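Local coordinates for protein putative TetR transcriptional regulator (PDB 2I10) that probably binds DNA through an N-terminal helix-turn-helix and regulates transcription as a member of the TetR family, at residues 137-142 against 156-161; 81-86 against 148-153. All coordinates share one frame; numbering follows the deposited sequence.

Interaction 1 (137-142 against 156-161)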
loop_
_atom_site.group_PDB
_atom_site.type_symbol
_atom_site.label_atom_id
_atom_site.label_comp_id
_atom_site.label_asym_id
_atom_site.label_seq_id
_atom_site.Cartn_x
_atom_site.Cartn_y
_atom_site.Cartn_z
ATOM N N THR B 137 2.153 13.436 -14.536
ATOM C CA THR B 137 2.528 12.672 -15.733
ATOM C C THR B 137 1.358 11.836 -16.271
ATOM O O THR B 137 1.124 11.709 -17.487
ATOM C CB THR B 137 3.726 11.717 -15.405
ATOM O OG1 THR B 137 4.870 12.497 -14.992
ATOM C CG2 THR B 137 4.113 10.910 -16.614
ATOM N N VAL B 138 0.626 11.232 -15.346
ATOM C CA VAL B 138 -0.571 10.472 -15.683
ATOM C C VAL B 138 -1.632 11.439 -16.192
ATOM O O VAL B 138 -2.216 11.195 -17.213
ATOM C CB VAL B 138 -1.039 9.599 -14.437
ATOM C CG1 VAL B 138 -2.392 8.993 -14.672
ATOM C CG2 VAL B 138 -0.036 8.499 -14.199
ATOM N N LEU B 139 -1.839 12.562 -15.519
ATOM C CA LEU B 139 -2.796 13.570 -16.003
ATOM C C LEU B 139 -2.426 14.117 -17.397
ATOM O O LEU B 139 -3.323 14.379 -18.221
ATOM C CB LEU B 139 -2.904 14.780 -15.018
ATOM C CG LEU B 139 -3.706 14.624 -13.717
ATOM C CD1 LEU B 139 -3.442 15.766 -12.715
ATOM C CD2 LEU B 139 -5.219 14.441 -14.029
ATOM N N ASP B 140 -1.134 14.338 -17.637
ATOM C CA ASP B 140 -0.676 14.829 -18.961
ATOM C C ASP B 140 -1.041 13.763 -19.956
ATOM O O ASP B 140 -1.516 14.076 -21.048
ATOM C CB ASP B 140 0.852 15.028 -18.999
ATOM C CG ASP B 140 1.304 16.262 -18.261
ATOM O OD1 ASP B 140 0.441 17.142 -18.012
ATOM O OD2 ASP B 140 2.532 16.384 -17.937
ATOM N N ARG B 141 -0.841 12.489 -19.596
ATOM C CA ARG B 141 -1.188 11.384 -20.545
ATOM C C ARG B 141 -2.698 11.363 -20.866
ATOM O O ARG B 141 -3.099 11.086 -22.016
ATOM C CB ARG B 141 -0.772 10.002 -20.020
ATOM C CG ARG B 141 -0.822 8.839 -21.031
ATOM C CD ARG B 141 0.026 9.108 -22.279
ATOM N NE ARG B 141 -0.228 8.209 -23.409
ATOM C CZ ARG B 141 -1.190 8.408 -24.315
ATOM N NH1 ARG B 141 -2.020 9.425 -24.224
ATOM N NH2 ARG B 141 -1.311 7.591 -25.328
ATOM N N PHE B 142 -3.507 11.656 -19.845
ATOM C CA PHE B 142 -4.974 11.666 -19.962
ATOM C C PHE B 142 -5.438 12.850 -20.844
ATOM O O PHE B 142 -6.375 12.707 -21.627
ATOM C CB PHE B 142 -5.631 11.674 -18.581
ATOM C CG PHE B 142 -5.510 10.333 -17.828
ATOM C CD1 PHE B 142 -5.049 9.189 -18.463
ATOM C CD2 PHE B 142 -5.883 10.223 -16.489
ATOM C CE1 PHE B 142 -4.983 7.971 -17.800
ATOM C CE2 PHE B 142 -5.802 8.999 -15.838
ATOM C CZ PHE B 142 -5.363 7.876 -16.500
ATOM N N ASP B 156 -13.601 11.968 -16.068
ATOM C CA ASP B 156 -13.030 12.652 -14.929
ATOM C C ASP B 156 -11.547 12.278 -14.799
ATOM O O ASP B 156 -11.195 11.253 -14.228
ATOM C CB ASP B 156 -13.810 12.396 -13.645
ATOM C CG ASP B 156 -13.310 13.250 -12.491
ATOM O OD1 ASP B 156 -12.186 13.801 -12.585
ATOM O OD2 ASP B 156 -14.023 13.363 -11.484
ATOM N N CYS B 157 -10.664 13.120 -15.336
ATOM C CA CYS B 157 -9.214 12.763 -15.376
ATOM C C CYS B 157 -8.552 12.788 -14.002
ATOM O O CYS B 157 -7.641 12.033 -13.721
ATOM C CB CYS B 157 -8.496 13.710 -16.357
ATOM S SG CYS B 157 -8.981 13.300 -18.028
ATOM N N THR B 158 -9.007 13.722 -13.173
ATOM C CA THR B 158 -8.522 13.897 -11.826
ATOM C C THR B 158 -8.814 12.678 -10.961
ATOM O O THR B 158 -7.913 12.152 -10.282
ATOM C CB THR B 158 -9.117 15.186 -11.250
ATOM O OG1 THR B 158 -8.410 16.287 -11.832
ATOM C CG2 THR B 158 -8.898 15.254 -9.775
ATOM N N ALA B 159 -10.082 12.240 -10.969
ATOM C CA ALA B 159 -10.479 11.008 -10.343
ATOM C C ALA B 159 -9.741 9.785 -10.880
ATOM O O ALA B 159 -9.343 8.895 -10.103
ATOM C CB ALA B 159 -12.013 10.800 -10.477
ATOM N N LEU B 160 -9.614 9.708 -12.206
ATOM C CA LEU B 160 -8.987 8.550 -12.834
ATOM C C LEU B 160 -7.470 8.449 -12.530
ATOM O O LEU B 160 -6.955 7.346 -12.359
ATOM C CB LEU B 160 -9.244 8.548 -14.335
ATOM C CG LEU B 160 -8.803 7.293 -15.110
ATOM C CD1 LEU B 160 -9.525 6.032 -14.609
ATOM C CD2 LEU B 160 -9.121 7.531 -16.536
ATOM N N ALA B 161 -6.772 9.590 -12.475
ATOM C CA ALA B 161 -5.366 9.647 -11.988
ATOM C C ALA B 161 -5.201 9.133 -10.561
ATOM O O ALA B 161 -4.297 8.375 -10.274
ATOM C CB ALA B 161 -4.817 11.084 -12.074
#
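The ring of Phe142 lies against Leu160 and Ala161, where helix 121-148 packs on the start of helix 157-177 in the all-helical C-terminal domain of this TetR-family protein. The two short helical segments run roughly antiparallel, 134° between their directions, with axes 9.5 Å apart. No hydrogen bond links them; the contact is apolar packing. Its tight part is the buried side. The side chain of Phe142 crosses that of Leu160 at about a right angle. Leu160 CD2 sits over a ring face, 4.1 Å from the centroid of the Phe142 ring, a CH-pi contact, and Leu160 CG comes within 3.5 Å of Phe142 CE2. At the ring edge, near its plane, lie Ala161 N and Cys157 O, which are already bonded to each other along the helix. An alanine in place of Phe142 would probably open a gap beside Leu160 and leave its CD2 methyl without the ring it covers. Outside the two segments, Ala83 and Val87 of helix 83-98 also touch Phe142, and Leu190 of the second subunit packs on Leu160. Val138 adds a looser touch, its CG1 4.1 Å from Ala161 CB. The other flank is partly exposed and more open, formed by Leu139, Cys157 and Thr158. Here Cys157 SG rests 3.8 Å from Phe142 CB, and Leu139 reaches over with one branch: its CD2 lies 3.9 Å from Ala161 CB and 3.4 Å from Cys157 O.

Interaction 2 (81-86 against 148-153)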
loop_
_atom_site.group_PDB
_atom_site.type_symbol
_atom_site.label_atom_id
_atom_site.label_comp_id
_atom_site.label_asym_id
_atom_site.label_seq_id
_atom_site.Cartn_x
_atom_site.Cartn_y
_atom_site.Cartn_z
ATOM N N PRO B 81 0.569 4.054 -27.228
ATOM C CA PRO B 81 -0.318 4.820 -28.094
ATOM C C PRO B 81 -1.679 5.216 -27.524
ATOM O O PRO B 81 -2.330 6.058 -28.105
ATOM C CB PRO B 81 -0.531 3.876 -29.295
ATOM C CG PRO B 81 0.555 2.859 -29.183
ATOM C CD PRO B 81 0.781 2.691 -27.751
ATOM N N THR B 82 -2.129 4.574 -26.442
ATOM C CA THR B 82 -3.402 4.934 -25.779
ATOM C C THR B 82 -3.146 5.052 -24.288
ATOM O O THR B 82 -2.161 4.510 -23.782
ATOM C CB THR B 82 -4.585 3.902 -26.031
ATOM O OG1 THR B 82 -4.247 2.604 -25.523
ATOM C CG2 THR B 82 -4.969 3.786 -27.535
ATOM N N ALA B 83 -4.000 5.814 -23.609
ATOM C CA ALA B 83 -3.969 5.951 -22.144
ATOM C C ALA B 83 -4.156 4.585 -21.467
ATOM O O ALA B 83 -3.436 4.261 -20.506
ATOM C CB ALA B 83 -5.057 6.920 -21.692
ATOM N N HIS B 84 -5.118 3.792 -21.975
ATOM C CA HIS B 84 -5.339 2.427 -21.488
ATOM C C HIS B 84 -4.041 1.585 -21.560
ATOM O O HIS B 84 -3.608 1.053 -20.550
ATOM C CB HIS B 84 -6.485 1.688 -22.203
ATOM C CG HIS B 84 -6.546 0.226 -21.834
ATOM N ND1 HIS B 84 -6.998 -0.213 -20.603
ATOM C CD2 HIS B 84 -6.089 -0.874 -22.478
ATOM C CE1 HIS B 84 -6.842 -1.523 -20.520
ATOM N NE2 HIS B 84 -6.302 -1.952 -21.649
ATOM N N GLU B 85 -3.436 1.466 -22.744
ATOM C CA GLU B 85 -2.185 0.702 -22.897
ATOM C C GLU B 85 -1.042 1.248 -22.055
ATOM O O GLU B 85 -0.221 0.462 -21.537
ATOM C CB GLU B 85 -1.735 0.641 -24.361
ATOM C CG GLU B 85 -0.793 -0.508 -24.636
ATOM C CD GLU B 85 -0.286 -0.584 -26.087
ATOM O OE1 GLU B 85 -0.999 -0.146 -27.042
ATOM O OE2 GLU B 85 0.831 -1.142 -26.261
ATOM N N ALA B 86 -0.989 2.578 -21.922
ATOM C CA ALA B 86 -0.003 3.271 -21.062
ATOM C C ALA B 86 -0.082 2.789 -19.607
ATOM O O ALA B 86 0.907 2.330 -19.017
ATOM C CB ALA B 86 -0.184 4.815 -21.129
ATOM N N ASP B 148 -6.529 12.948 -28.536
ATOM C CA ASP B 148 -6.391 11.872 -29.512
ATOM C C ASP B 148 -7.704 11.132 -29.659
ATOM O O ASP B 148 -8.001 10.597 -30.716
ATOM C CB ASP B 148 -5.305 10.867 -29.097
ATOM C CG ASP B 148 -3.901 11.451 -29.157
ATOM O OD1 ASP B 148 -3.737 12.595 -29.680
ATOM O OD2 ASP B 148 -2.950 10.770 -28.693
ATOM N N GLY B 149 -8.470 11.088 -28.572
ATOM C CA GLY B 149 -9.815 10.543 -28.597
ATOM C C GLY B 149 -9.930 9.112 -28.106
ATOM O O GLY B 149 -10.988 8.526 -28.240
ATOM N N ASP B 150 -8.862 8.529 -27.551
ATOM C CA ASP B 150 -8.967 7.172 -26.989
ATOM C C ASP B 150 -9.502 7.195 -25.557
ATOM O O ASP B 150 -9.900 6.184 -25.032
ATOM C CB ASP B 150 -7.643 6.403 -27.041
ATOM C CG ASP B 150 -6.500 7.149 -26.374
ATOM O OD1 ASP B 150 -5.861 7.982 -27.051
ATOM O OD2 ASP B 150 -6.220 6.885 -25.190
ATOM N N LEU B 151 -9.476 8.363 -24.930
ATOM C CA LEU B 151 -10.193 8.589 -23.671
ATOM C C LEU B 151 -11.482 9.321 -24.000
ATOM O O LEU B 151 -11.452 10.361 -24.650
ATOM C CB LEU B 151 -9.340 9.388 -22.689
ATOM C CG LEU B 151 -9.389 9.077 -21.199
ATOM C CD1 LEU B 151 -9.265 7.561 -20.871
ATOM C CD2 LEU B 151 -8.275 9.870 -20.527
ATOM N N PRO B 152 -12.631 8.748 -23.601
ATOM C CA PRO B 152 -13.937 9.361 -23.903
ATOM C C PRO B 152 -14.035 10.760 -23.332
ATOM O O PRO B 152 -13.557 10.994 -22.219
ATOM C CB PRO B 152 -14.951 8.438 -23.214
ATOM C CG PRO B 152 -14.168 7.480 -22.408
ATOM C CD PRO B 152 -12.750 7.481 -22.858
ATOM N N ALA B 153 -14.667 11.672 -24.081
ATOM C CA ALA B 153 -14.777 13.062 -23.640
ATOM C C ALA B 153 -15.600 13.101 -22.353
ATOM O O ALA B 153 -16.519 12.334 -22.203
ATOM C CB ALA B 153 -15.423 13.916 -24.717
HETATM O O HOH W 1 -7.207 4.735 -23.665
#
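Asp150 and Ala83 are joined by the one direct hydrogen bond of this contact, from Ala83 N to Asp150 OD2 at 2.9 Å. It is nearly straight, with an angle of 167° at the hydrogen, and reaches the oxygen on its syn side, 35° out of the carboxylate plane. The same oxygen also takes a water-mediated bond: a water 2.8 Å from Asp150 OD2 donates to it and accepts from His84 N, so one carboxylate oxygen serves two successive amides, one directly and one through the water. With Asp150 CG set between its own backbone N and carbonyl carbon (chi1 55°), the carboxylate is carried to these amides. Both belong to the first turn of helix 83-98, where NH groups have no carbonyl of a preceding turn to bond. Thr82 is the N-cap of that helix, its OG1 accepting from Glu85 N at 3.1 Å, and Asp150, from the loop after helix 121-148, supplements the cap from outside. The negative carboxylate there would probably also interact favourably with the helix dipole. Gly149, with positive phi, is the first residue to leave helix 121-148, just ahead of Asp150. Van der Waals contacts fill in around the polar bonds. Thr82 meets the carboxylate obliquely, with its CB 3.5 Å from Asp150 OD2 and its CG2 3.8 Å from Asp150 CB. Ala83 points its methyl at the loop, where CB is 4.3 Å from Leu151 CD1. Around them Arg197 packs on Thr82, and Ala145 of helix 121-148 touches Ala83, Asp150 and Leu151.

How the interactions relate
From the N terminus, the chain first meets 81-86, at the start of helix 83-98, then 137-142 on helix 121-148, next the loop segment 148-153, and 156-161 at the start of helix 157-177. Interaction 2 closes a long loop of 61 residues, mostly helical; interaction 1 closes a short one of 13, which contains 148-153. The two therefore cross rather than nest, and helix 121-148 with its trailing loop is tied to helix 83-98 on one hand and to helix 157-177 on the other. Their centres are 11 Å apart, and they touch directly: Arg141 NH2 packs against Pro81 C at 3.3 Å, and Phe142 O against Leu151 CD2.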